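Local coordinates for serine-rich Repeat Adhesion Glycoprotein (Srr1) (Streptococcus agalactiae, PDB 4MBO), which binds fibrinogen as a serine-rich repeat glycoprotein adhesin, probably through this two-domain region built largely of beta strands, at residues Leu43-Ala48 / Phe141-Asn146; Asp69-Gly74 / Gly93-Leu98; Ile102-Thr107 / Ala118-Pro123; Pro251-Val256 / Ser283-Val288. All coordinates share one frame; numbering follows the deposited sequence. Where two conformers were deposited one is given.

Contacts 1, 2 and 3 belong to the Ig-like domain; contact 4 lies in the other domain, its centre about 37 Å from that of contact 1. Contacts 1, 3 and 4 are buried, contact 2 only partly. In contacts 1 and 3 mostly apolar side chains meet between facing sheets, with the Y104 hydroxyl added in contact 3; both use the sheet in which strands 43-51 and 116-126 are neighbours. Contact 2 lies at a polar loop, yet T70 packs on I102 of contact 3. Contact 4 differs in plan, since its segments belong to one sheet and meet across an intervening strand. None of the four uses a hydrogen bond between its own segments.

Contact 1. Residues Leu43-Ala48 / Phe141-Asn146; sequences LVLNFA and FTATLN
The F47 ring is met at a slant by a methyl of L145, CD2 lying 3.9 Å from F47 CD1, while the F141 ring is approached in the same slanting way by L43, whose CD1 is 4.1 Å from F141 CD2. In both pairs the side chains run at about a right angle to each other, and in each a leucine methyl meets the ring obliquely. F47 CG stands between its backbone N and carbonyl carbon (chi1 59°); this keeps the ring close over its own backbone, where L145 CD2 meets both CD1 and, at 4.2 Å, F47 CB. Between the two leucine-phenylalanine pairs sits a smaller one, L45 CD1 against A143 CB at 3.9 Å; the short alanine lets the longer leucine span most of the gap. Strand 43-51 belongs to the four-stranded sheet and strand 139-145 to the seven-stranded one, and they face each other as the two layers of an Ig-like beta sandwich. Their axes approach to 9.3 Å and diverge by 15°, running in the same direction, with the alternate residues L43, L45 and F47 set over F141, A143 and L145. Leucine and phenylalanine suit this interior because they fill the space between layers without needing polar partners. The residues between them turn outward: N46 gives OD1 to K25 NZ as an acceptor, and the T142 and T144 side chains pack on S151 and V149 of strand 148-157. On the inner side, I22 of strand 20-25 touches both L45 and A143.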
# COMPACT_ATOMS: atom_id res chain seq x y z
N LEU A 43 8.24 8.68 -3.97
CA LEU A 43 9.44 9.52 -3.91
C LEU A 43 10.59 8.71 -4.47
O LEU A 43 10.45 7.52 -4.77
CB LEU A 43 9.74 9.93 -2.49
CG LEU A 43 8.64 10.77 -1.83
CD1 LEU A 43 8.91 10.96 -0.34
CD2 LEU A 43 8.45 12.10 -2.54
N VAL A 44 11.74 9.36 -4.65
CA VAL A 44 12.91 8.68 -5.16
C VAL A 44 14.10 8.93 -4.22
O VAL A 44 14.37 10.07 -3.83
CB VAL A 44 13.27 9.15 -6.60
CG1 VAL A 44 14.55 8.45 -7.05
CG2 VAL A 44 12.13 8.77 -7.57
N LEU A 45 14.75 7.86 -3.84
CA LEU A 45 15.96 7.90 -3.03
C LEU A 45 17.18 7.62 -3.89
O LEU A 45 17.20 6.65 -4.66
CB LEU A 45 15.88 6.82 -1.96
CG LEU A 45 17.15 6.57 -1.12
CD1 LEU A 45 17.52 7.81 -0.32
CD2 LEU A 45 16.95 5.37 -0.21
N ASN A 46 18.21 8.44 -3.74
CA ASN A 46 19.45 8.09 -4.37
C ASN A 46 20.62 8.32 -3.43
O ASN A 46 20.58 9.19 -2.55
CB ASN A 46 19.67 8.82 -5.67
CG ASN A 46 20.05 10.24 -5.48
OD1 ASN A 46 19.20 11.08 -5.27
ND2 ASN A 46 21.35 10.53 -5.60
N PHE A 47 21.65 7.50 -3.58
CA PHE A 47 22.86 7.65 -2.79
C PHE A 47 24.04 7.12 -3.57
O PHE A 47 23.89 6.35 -4.52
CB PHE A 47 22.73 6.96 -1.40
CG PHE A 47 22.45 5.49 -1.44
CD1 PHE A 47 23.49 4.58 -1.50
CD2 PHE A 47 21.14 5.04 -1.39
CE1 PHE A 47 23.21 3.21 -1.54
CE2 PHE A 47 20.87 3.68 -1.41
CZ PHE A 47 21.90 2.78 -1.49
N ALA A 48 25.24 7.54 -3.15
CA ALA A 48 26.45 7.10 -3.80
C ALA A 48 27.60 7.31 -2.83
O ALA A 48 27.53 8.14 -1.92
CB ALA A 48 26.68 7.90 -5.06
N PHE A 141 10.10 13.31 5.70
CA PHE A 141 10.73 12.04 5.27
C PHE A 141 12.22 12.24 5.22
O PHE A 141 12.68 13.20 4.68
CB PHE A 141 10.20 11.60 3.92
CG PHE A 141 8.71 11.48 3.87
CD1 PHE A 141 8.08 10.36 4.38
CD2 PHE A 141 7.94 12.49 3.33
CE1 PHE A 141 6.73 10.25 4.38
CE2 PHE A 141 6.56 12.39 3.32
CZ PHE A 141 5.96 11.26 3.83
N THR A 142 12.96 11.32 5.82
CA THR A 142 14.43 11.41 5.86
C THR A 142 15.12 10.07 5.57
O THR A 142 14.55 9.00 5.72
CB THR A 142 14.97 11.97 7.20
OG1 THR A 142 14.70 11.07 8.32
CG2 THR A 142 14.37 13.36 7.50
N ALA A 143 16.38 10.17 5.18
CA ALA A 143 17.23 9.03 4.95
C ALA A 143 18.63 9.43 5.33
O ALA A 143 19.08 10.52 5.01
CB ALA A 143 17.18 8.58 3.51
N THR A 144 19.35 8.49 5.94
CA THR A 144 20.71 8.71 6.41
C THR A 144 21.67 7.64 5.93
O THR A 144 21.35 6.47 5.94
CB THR A 144 20.74 8.70 7.96
OG1 THR A 144 19.96 9.80 8.46
CG2 THR A 144 22.14 8.83 8.51
N LEU A 145 22.87 8.06 5.52
CA LEU A 145 23.93 7.12 5.18
C LEU A 145 25.18 7.70 5.86
O LEU A 145 25.69 8.73 5.46
CB LEU A 145 24.10 6.96 3.66
CG LEU A 145 25.26 6.03 3.25
CD1 LEU A 145 25.21 4.65 3.89
CD2 LEU A 145 25.23 5.89 1.75
N ASN A 146 25.63 7.01 6.91
CA ASN A 146 26.74 7.47 7.74
C ASN A 146 26.37 8.86 8.27
O ASN A 146 25.31 9.06 8.87
CB ASN A 146 28.06 7.46 6.99
CG ASN A 146 29.27 7.65 7.92
OD1 ASN A 146 29.25 7.25 9.09
ND2 ASN A 146 30.33 8.24 7.39

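Contact 2. Residues Asp69-Gly74 / Gly93-Leu98; sequences DTQGIG and GSYSPL
Where the chain leaves strand 68-69 it passes Y95 with the CA atoms of T70 and Y95 6.9 Å apart, then reverses in a type II' beta turn from Q71 to G74. The T70 backbone N lies over the centre of the Y95 ring, 4.2 Å above its plane. From the same residue OG1 drops to the base of the tyrosine, 3.2 Å from Y95 CB, and the T70 CG2 methyl packs on the ring at CD1. Y95 itself carries CG anti to the backbone N (chi1 169°), which brings the ring under T70 N. Tyrosine suits the place: its ring covers the loop backbone while the hydroxyl reaches D69 at the far end, Y95 OH lying 3.3 Å from D69 CB. D69 ends strand 68-69, at the border of the four-stranded sheet, and Y95 lies on strand 89-95 of the seven-stranded one, so the contact joins the two layers of the Ig-like domain. The D69 carboxylate leads away from the ring and organises the loop as an Asx turn. OD1 accepts from Q71 N at 2.8 Å and from G72 N at 3.0 Å; the G72 bond, at 168°, is the straighter, and both donors come from the same face of the carboxylate. G72 has the positive phi that its turn position requires. R129 forms a salt bridge with OD2, which also lies close to the D127 carboxylate; the arginine may ease that crowding of charge. Q71 presents OE1 to the ring at CE2, but R129 holds OE1 and the I76 carbonyl NE2.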
# COMPACT_ATOMS: atom_id res chain seq x y z
N ASP A 69 9.15 3.54 3.41
CA ASP A 69 9.47 2.15 3.09
C ASP A 69 9.87 2.03 1.62
O ASP A 69 9.78 2.99 0.87
CB ASP A 69 8.34 1.18 3.49
CG ASP A 69 7.10 1.31 2.65
OD1 ASP A 69 7.22 1.31 1.42
OD2 ASP A 69 5.97 1.32 3.25
N THR A 70 10.40 0.87 1.25
CA THR A 70 10.83 0.56 -0.10
C THR A 70 9.82 -0.25 -0.89
O THR A 70 10.12 -0.77 -1.98
CB THR A 70 12.12 -0.29 -0.04
OG1 THR A 70 11.84 -1.48 0.73
CG2 THR A 70 13.24 0.50 0.60
N GLN A 71 8.60 -0.33 -0.35
CA GLN A 71 7.56 -1.24 -0.85
C GLN A 71 6.29 -0.68 -1.51
O GLN A 71 5.81 -1.25 -2.52
CB GLN A 71 7.11 -2.10 0.33
CG GLN A 71 8.19 -3.01 0.86
CD GLN A 71 7.73 -3.77 2.07
OE1 GLN A 71 7.05 -3.21 2.93
NE2 GLN A 71 8.15 -5.04 2.18
N GLY A 72 5.69 0.33 -0.93
CA GLY A 72 4.39 0.82 -1.38
C GLY A 72 3.36 -0.22 -0.99
O GLY A 72 3.18 -0.50 0.22
N ILE A 73 2.73 -0.86 -2.00
CA ILE A 73 1.75 -1.93 -1.72
C ILE A 73 2.36 -3.34 -1.81
O ILE A 73 1.70 -4.32 -1.61
CB ILE A 73 0.48 -1.86 -2.60
CG1 ILE A 73 0.78 -2.11 -4.10
CG2 ILE A 73 -0.21 -0.52 -2.40
CD1 ILE A 73 -0.46 -2.27 -4.93
N GLY A 74 3.67 -3.40 -2.06
CA GLY A 74 4.34 -4.67 -2.20
C GLY A 74 4.78 -5.34 -0.93
O GLY A 74 4.73 -4.77 0.15
N GLY A 93 21.01 -6.38 -1.04
CA GLY A 93 20.41 -5.62 0.02
C GLY A 93 19.00 -6.01 0.35
O GLY A 93 18.30 -6.62 -0.47
N SER A 94 18.61 -5.68 1.57
CA SER A 94 17.25 -5.96 2.01
C SER A 94 16.76 -4.86 2.95
O SER A 94 17.54 -4.28 3.71
CB SER A 94 17.14 -7.32 2.69
OG SER A 94 18.02 -7.43 3.77
N TYR A 95 15.46 -4.60 2.83
CA TYR A 95 14.76 -3.66 3.68
C TYR A 95 14.17 -4.42 4.84
O TYR A 95 13.71 -5.57 4.69
CB TYR A 95 13.63 -2.98 2.91
CG TYR A 95 12.69 -2.19 3.75
CD1 TYR A 95 13.02 -0.95 4.22
CD2 TYR A 95 11.42 -2.69 4.05
CE1 TYR A 95 12.15 -0.22 5.02
CE2 TYR A 95 10.55 -1.97 4.82
CZ TYR A 95 10.90 -0.73 5.30
OH TYR A 95 10.06 0.03 6.09
N SER A 96 14.21 -3.80 6.01
CA SER A 96 13.63 -4.32 7.24
C SER A 96 12.47 -3.51 7.72
O SER A 96 12.64 -2.34 8.05
CB SER A 96 14.67 -4.28 8.36
OG SER A 96 14.05 -4.66 9.60
N PRO A 97 11.29 -4.13 7.83
CA PRO A 97 10.15 -3.46 8.39
C PRO A 97 10.33 -3.11 9.87
O PRO A 97 9.72 -2.19 10.39
CB PRO A 97 9.03 -4.50 8.24
CG PRO A 97 9.46 -5.40 7.12
CD PRO A 97 10.96 -5.41 7.16
N LEU A 98 11.20 -3.85 10.56
CA LEU A 98 11.47 -3.62 11.94
C LEU A 98 12.19 -2.32 12.19
O LEU A 98 11.79 -1.55 13.03
CB LEU A 98 12.30 -4.78 12.50
CG LEU A 98 12.70 -4.66 13.95
CD1 LEU A 98 11.45 -4.77 14.82
CD2 LEU A 98 13.69 -5.77 14.27

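Contact 3. Residues Ile102-Thr107 / Ala118-Pro123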
# COMPACT_ATOMS: atom_id res chain seq x y z
N ILE A 102 17.77 -0.17 5.22
CA ILE A 102 18.17 -1.00 4.10
C ILE A 102 19.62 -1.43 4.38
O ILE A 102 20.52 -0.61 4.51
CB ILE A 102 18.12 -0.27 2.77
CG1 ILE A 102 16.77 0.46 2.59
CG2 ILE A 102 18.40 -1.26 1.67
CD1 ILE A 102 16.79 1.50 1.51
N THR A 103 19.84 -2.73 4.51
CA THR A 103 21.13 -3.28 4.81
C THR A 103 21.68 -3.95 3.58
O THR A 103 21.04 -4.84 2.98
CB THR A 103 21.08 -4.32 5.94
OG1 THR A 103 20.56 -3.72 7.12
CG2 THR A 103 22.44 -4.92 6.27
N TYR A 104 22.87 -3.51 3.18
CA TYR A 104 23.60 -4.08 2.06
C TYR A 104 24.79 -4.88 2.56
O TYR A 104 25.51 -4.46 3.46
CB TYR A 104 24.10 -2.99 1.13
CG TYR A 104 23.02 -2.32 0.32
CD1 TYR A 104 22.64 -2.83 -0.92
CD2 TYR A 104 22.43 -1.16 0.76
CE1 TYR A 104 21.64 -2.18 -1.66
CE2 TYR A 104 21.45 -0.52 0.04
CZ TYR A 104 21.07 -1.03 -1.17
OH TYR A 104 20.08 -0.34 -1.84
N THR A 105 24.99 -6.05 1.95
CA THR A 105 26.08 -6.95 2.31
C THR A 105 27.02 -7.15 1.12
O THR A 105 26.58 -7.56 0.04
CB THR A 105 25.53 -8.30 2.76
OG1 THR A 105 24.58 -8.09 3.83
CG2 THR A 105 26.67 -9.23 3.24
N TRP A 106 28.30 -6.85 1.32
CA TRP A 106 29.29 -6.97 0.27
C TRP A 106 29.54 -8.43 -0.12
O TRP A 106 29.63 -9.32 0.73
CB TRP A 106 30.61 -6.34 0.69
CG TRP A 106 30.52 -4.88 0.97
CD1 TRP A 106 30.52 -4.28 2.18
CD2 TRP A 106 30.36 -3.82 0.00
NE1 TRP A 106 30.37 -2.93 2.04
CE2 TRP A 106 30.34 -2.62 0.70
CE3 TRP A 106 30.28 -3.79 -1.40
CZ2 TRP A 106 30.21 -1.37 0.05
CZ3 TRP A 106 30.16 -2.56 -2.06
CH2 TRP A 106 30.10 -1.37 -1.32
N THR A 107 29.74 -8.65 -1.41
CA THR A 107 29.99 -10.00 -1.92
C THR A 107 31.46 -10.41 -1.91
O THR A 107 32.37 -9.62 -1.66
CB THR A 107 29.51 -10.09 -3.37
OG1 THR A 107 30.29 -9.17 -4.16
CG2 THR A 107 28.03 -9.81 -3.50
N ALA A 118 29.90 2.97 -5.62
CA ALA A 118 28.55 2.49 -5.46
C ALA A 118 27.61 3.63 -5.79
O ALA A 118 27.85 4.77 -5.43
CB ALA A 118 28.32 2.00 -4.03
N ARG A 119 26.51 3.33 -6.48
CA ARG A 119 25.54 4.35 -6.83
C ARG A 119 24.21 3.66 -6.97
O ARG A 119 24.10 2.67 -7.70
CB ARG A 119 25.92 5.04 -8.15
CG ARG A 119 25.05 6.22 -8.54
CD ARG A 119 25.65 7.04 -9.69
NE ARG A 119 26.99 7.51 -9.30
CZ ARG A 119 27.21 8.58 -8.55
NH1 ARG A 119 26.20 9.38 -8.17
NH2 ARG A 119 28.44 8.85 -8.16
N VAL A 120 23.18 4.19 -6.30
CA VAL A 120 21.87 3.59 -6.31
C VAL A 120 20.75 4.63 -6.39
O VAL A 120 20.86 5.73 -5.79
CB VAL A 120 21.66 2.81 -4.98
CG1 VAL A 120 20.23 2.27 -4.85
CG2 VAL A 120 22.66 1.68 -4.85
N ASN A 121 19.73 4.28 -7.18
CA ASN A 121 18.48 5.00 -7.28
C ASN A 121 17.38 3.98 -7.00
O ASN A 121 17.47 2.83 -7.45
CB ASN A 121 18.24 5.55 -8.68
CG ASN A 121 19.18 6.66 -9.05
OD1 ASN A 121 19.19 7.73 -8.44
ND2 ASN A 121 19.94 6.44 -10.10
N MET A 122 16.39 4.35 -6.20
CA MET A 122 15.26 3.45 -6.01
C MET A 122 14.02 4.23 -5.54
O MET A 122 14.14 5.31 -4.93
CB MET A 122 15.58 2.39 -4.96
CG MET A 122 15.52 2.94 -3.58
SD MET A 122 15.81 1.68 -2.30
CE MET A 122 17.53 1.53 -2.55
N PRO A 123 12.83 3.70 -5.86
CA PRO A 123 11.64 4.33 -5.32
C PRO A 123 11.46 4.04 -3.83
O PRO A 123 11.82 2.96 -3.33
CB PRO A 123 10.49 3.70 -6.13
CG PRO A 123 11.02 2.39 -6.53
CD PRO A 123 12.50 2.60 -6.77
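M122 and Y104 bury the most surface here, and I102 comes next. The thioether of M122 bends at its last torsion (chi3 74°), setting its CE methyl before the tyrosine: CE lies 3.2 Å from Y104 OH, a close approach between two side chains that come from opposite directions. I102 reaches M122 tip to tip, its CD1 3.9 Å from the sulfur SD and 4.1 Å from CE, so methionine touches both partners with one flexible end. V120, two residues earlier on the same strand, adds a methyl, CG1, at 4.0 Å from Y104 OH. Strand 101-106 lies in the seven-stranded sheet and strand 116-126 in the four-stranded one, so these residues span the interior of the Ig-like sandwich; the axes of the two short strand segments come no nearer than 12.4 Å, a wide gap that suits long side chains. The Y104 ring also lies nearly parallel to that of F60, and I82 packs on both Y104 and V120. The I102-M122 pair is purely apolar, whereas across the contact the Y104 hydroxyl meets only methyls, those of M122 and V120; with no hydrogen bond between the segments, close packing probably holds them together.

Contact 4. Residues Pro251-Val256 / Ser283-Val288; sequences PEFEDV and SYVVLV
F253 and V285 meet with the valine methyl at the rim of the ring: V285 CG2 stands at the ring edge, near its plane, 4.1 Å from F253 CE1, while the two side chains slant across one another. The second pair is set differently. V256 and Y284 lie at about a right angle, and V256 CG2 meets the tyrosine ring obliquely, 4.1 Å from both CD1 and CE1. That methyl sits between the backbone N and carbonyl carbon of V256, and it is the branch turned to the tyrosine. Because Y284 and V285 are consecutive on an extended strand, their side chains leave on opposite faces of the sheet; F253 and V256, three residues apart, match them, so one pair packs on each face. Valine suits both places because, branched at CB, it offers a methyl close to its backbone for the ring to rest against. The aromatics have further ring partners: Y284 stacks on W273 and meets Y260 edge-to-face, and F253 meets Y248 edge-to-face. Both segments belong to the antiparallel sheet of the second domain, but they are not neighbours in it. Strand 229-235 runs between them, bonded through its backbone to E254 and V256 on one side and to S283 and V285 on the other, while strand 186-202 pairs with 283-290 beyond.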
# COMPACT_ATOMS: atom_id res chain seq x y z
N PRO A 251 -9.20 -5.56 18.48
CA PRO A 251 -10.50 -5.57 19.16
C PRO A 251 -11.57 -4.68 18.53
O PRO A 251 -12.77 -4.87 18.77
CB PRO A 251 -10.17 -5.02 20.56
CG PRO A 251 -8.73 -5.28 20.75
CD PRO A 251 -8.11 -5.15 19.40
N GLU A 252 -11.17 -3.72 17.70
CA GLU A 252 -12.12 -2.82 17.09
C GLU A 252 -12.87 -3.46 15.93
O GLU A 252 -13.86 -2.90 15.48
CB GLU A 252 -11.42 -1.56 16.61
CG GLU A 252 -10.56 -0.86 17.67
CD GLU A 252 -11.30 -0.52 18.96
OE1 GLU A 252 -12.56 -0.48 18.96
OE2 GLU A 252 -10.61 -0.28 19.99
N PHE A 253 -12.39 -4.60 15.45
CA PHE A 253 -13.02 -5.31 14.32
C PHE A 253 -13.65 -6.61 14.76
O PHE A 253 -13.08 -7.34 15.58
CB PHE A 253 -12.00 -5.61 13.22
CG PHE A 253 -11.52 -4.40 12.49
CD1 PHE A 253 -12.19 -3.94 11.38
CD2 PHE A 253 -10.39 -3.72 12.90
CE1 PHE A 253 -11.77 -2.83 10.69
CE2 PHE A 253 -9.94 -2.60 12.21
CZ PHE A 253 -10.63 -2.15 11.12
N GLU A 254 -14.87 -6.87 14.28
CA GLU A 254 -15.56 -8.11 14.56
C GLU A 254 -15.72 -8.83 13.25
O GLU A 254 -16.19 -8.23 12.28
CB GLU A 254 -16.96 -7.81 15.11
CG GLU A 254 -17.71 -9.05 15.47
CD GLU A 254 -19.11 -8.79 15.99
OE1 GLU A 254 -19.68 -7.66 15.84
OE2 GLU A 254 -19.66 -9.77 16.53
N ASP A 255 -15.42 -10.12 13.24
CA ASP A 255 -15.59 -10.90 12.01
C ASP A 255 -17.05 -11.38 11.87
O ASP A 255 -17.55 -12.15 12.70
CB ASP A 255 -14.64 -12.09 12.02
CG ASP A 255 -14.54 -12.79 10.69
OD1 ASP A 255 -15.59 -13.05 10.07
OD2 ASP A 255 -13.39 -13.11 10.32
N VAL A 256 -17.73 -10.86 10.87
CA VAL A 256 -19.14 -11.20 10.58
C VAL A 256 -19.29 -11.97 9.26
O VAL A 256 -20.39 -12.10 8.71
CB VAL A 256 -20.02 -9.93 10.59
CG1 VAL A 256 -19.99 -9.25 11.94
CG2 VAL A 256 -19.57 -8.96 9.51
N SER A 283 -19.90 0.28 10.08
CA SER A 283 -19.19 0.18 8.81
C SER A 283 -18.74 -1.26 8.62
O SER A 283 -18.58 -2.01 9.60
CB SER A 283 -17.98 1.12 8.77
OG SER A 283 -18.37 2.48 8.93
N TYR A 284 -18.62 -1.70 7.38
CA TYR A 284 -18.12 -3.03 7.10
C TYR A 284 -16.89 -2.93 6.21
O TYR A 284 -16.73 -1.97 5.46
CB TYR A 284 -19.15 -3.92 6.40
CG TYR A 284 -20.39 -4.18 7.21
CD1 TYR A 284 -20.39 -5.11 8.23
CD2 TYR A 284 -21.55 -3.49 6.95
CE1 TYR A 284 -21.50 -5.34 9.01
CE2 TYR A 284 -22.70 -3.74 7.68
CZ TYR A 284 -22.67 -4.65 8.71
OH TYR A 284 -23.81 -4.87 9.46
N VAL A 285 -16.00 -3.89 6.35
CA VAL A 285 -14.82 -4.00 5.51
C VAL A 285 -14.88 -5.41 4.90
O VAL A 285 -14.97 -6.41 5.60
CB VAL A 285 -13.54 -3.80 6.29
CG1 VAL A 285 -12.37 -3.93 5.37
CG2 VAL A 285 -13.55 -2.46 7.02
N VAL A 286 -14.83 -5.48 3.57
CA VAL A 286 -14.82 -6.73 2.84
C VAL A 286 -13.43 -6.91 2.25
O VAL A 286 -12.97 -6.07 1.44
CB VAL A 286 -15.86 -6.78 1.72
CG1 VAL A 286 -15.73 -8.12 1.00
CG2 VAL A 286 -17.26 -6.55 2.26
N LEU A 287 -12.72 -7.95 2.65
CA LEU A 287 -11.39 -8.21 2.13
C LEU A 287 -11.49 -9.35 1.14
O LEU A 287 -12.02 -10.41 1.46
CB LEU A 287 -10.42 -8.58 3.22
CG LEU A 287 -10.21 -7.54 4.33
CD1 LEU A 287 -11.20 -7.68 5.45
CD2 LEU A 287 -8.79 -7.72 4.85
N VAL A 288 -11.03 -9.12 -0.08
CA VAL A 288 -11.02 -10.13 -1.14
C VAL A 288 -9.57 -10.39 -1.57
O VAL A 288 -8.88 -9.46 -2.03
CB VAL A 288 -11.85 -9.67 -2.35
CG1 VAL A 288 -11.71 -10.62 -3.54
CG2 VAL A 288 -13.31 -9.49 -1.95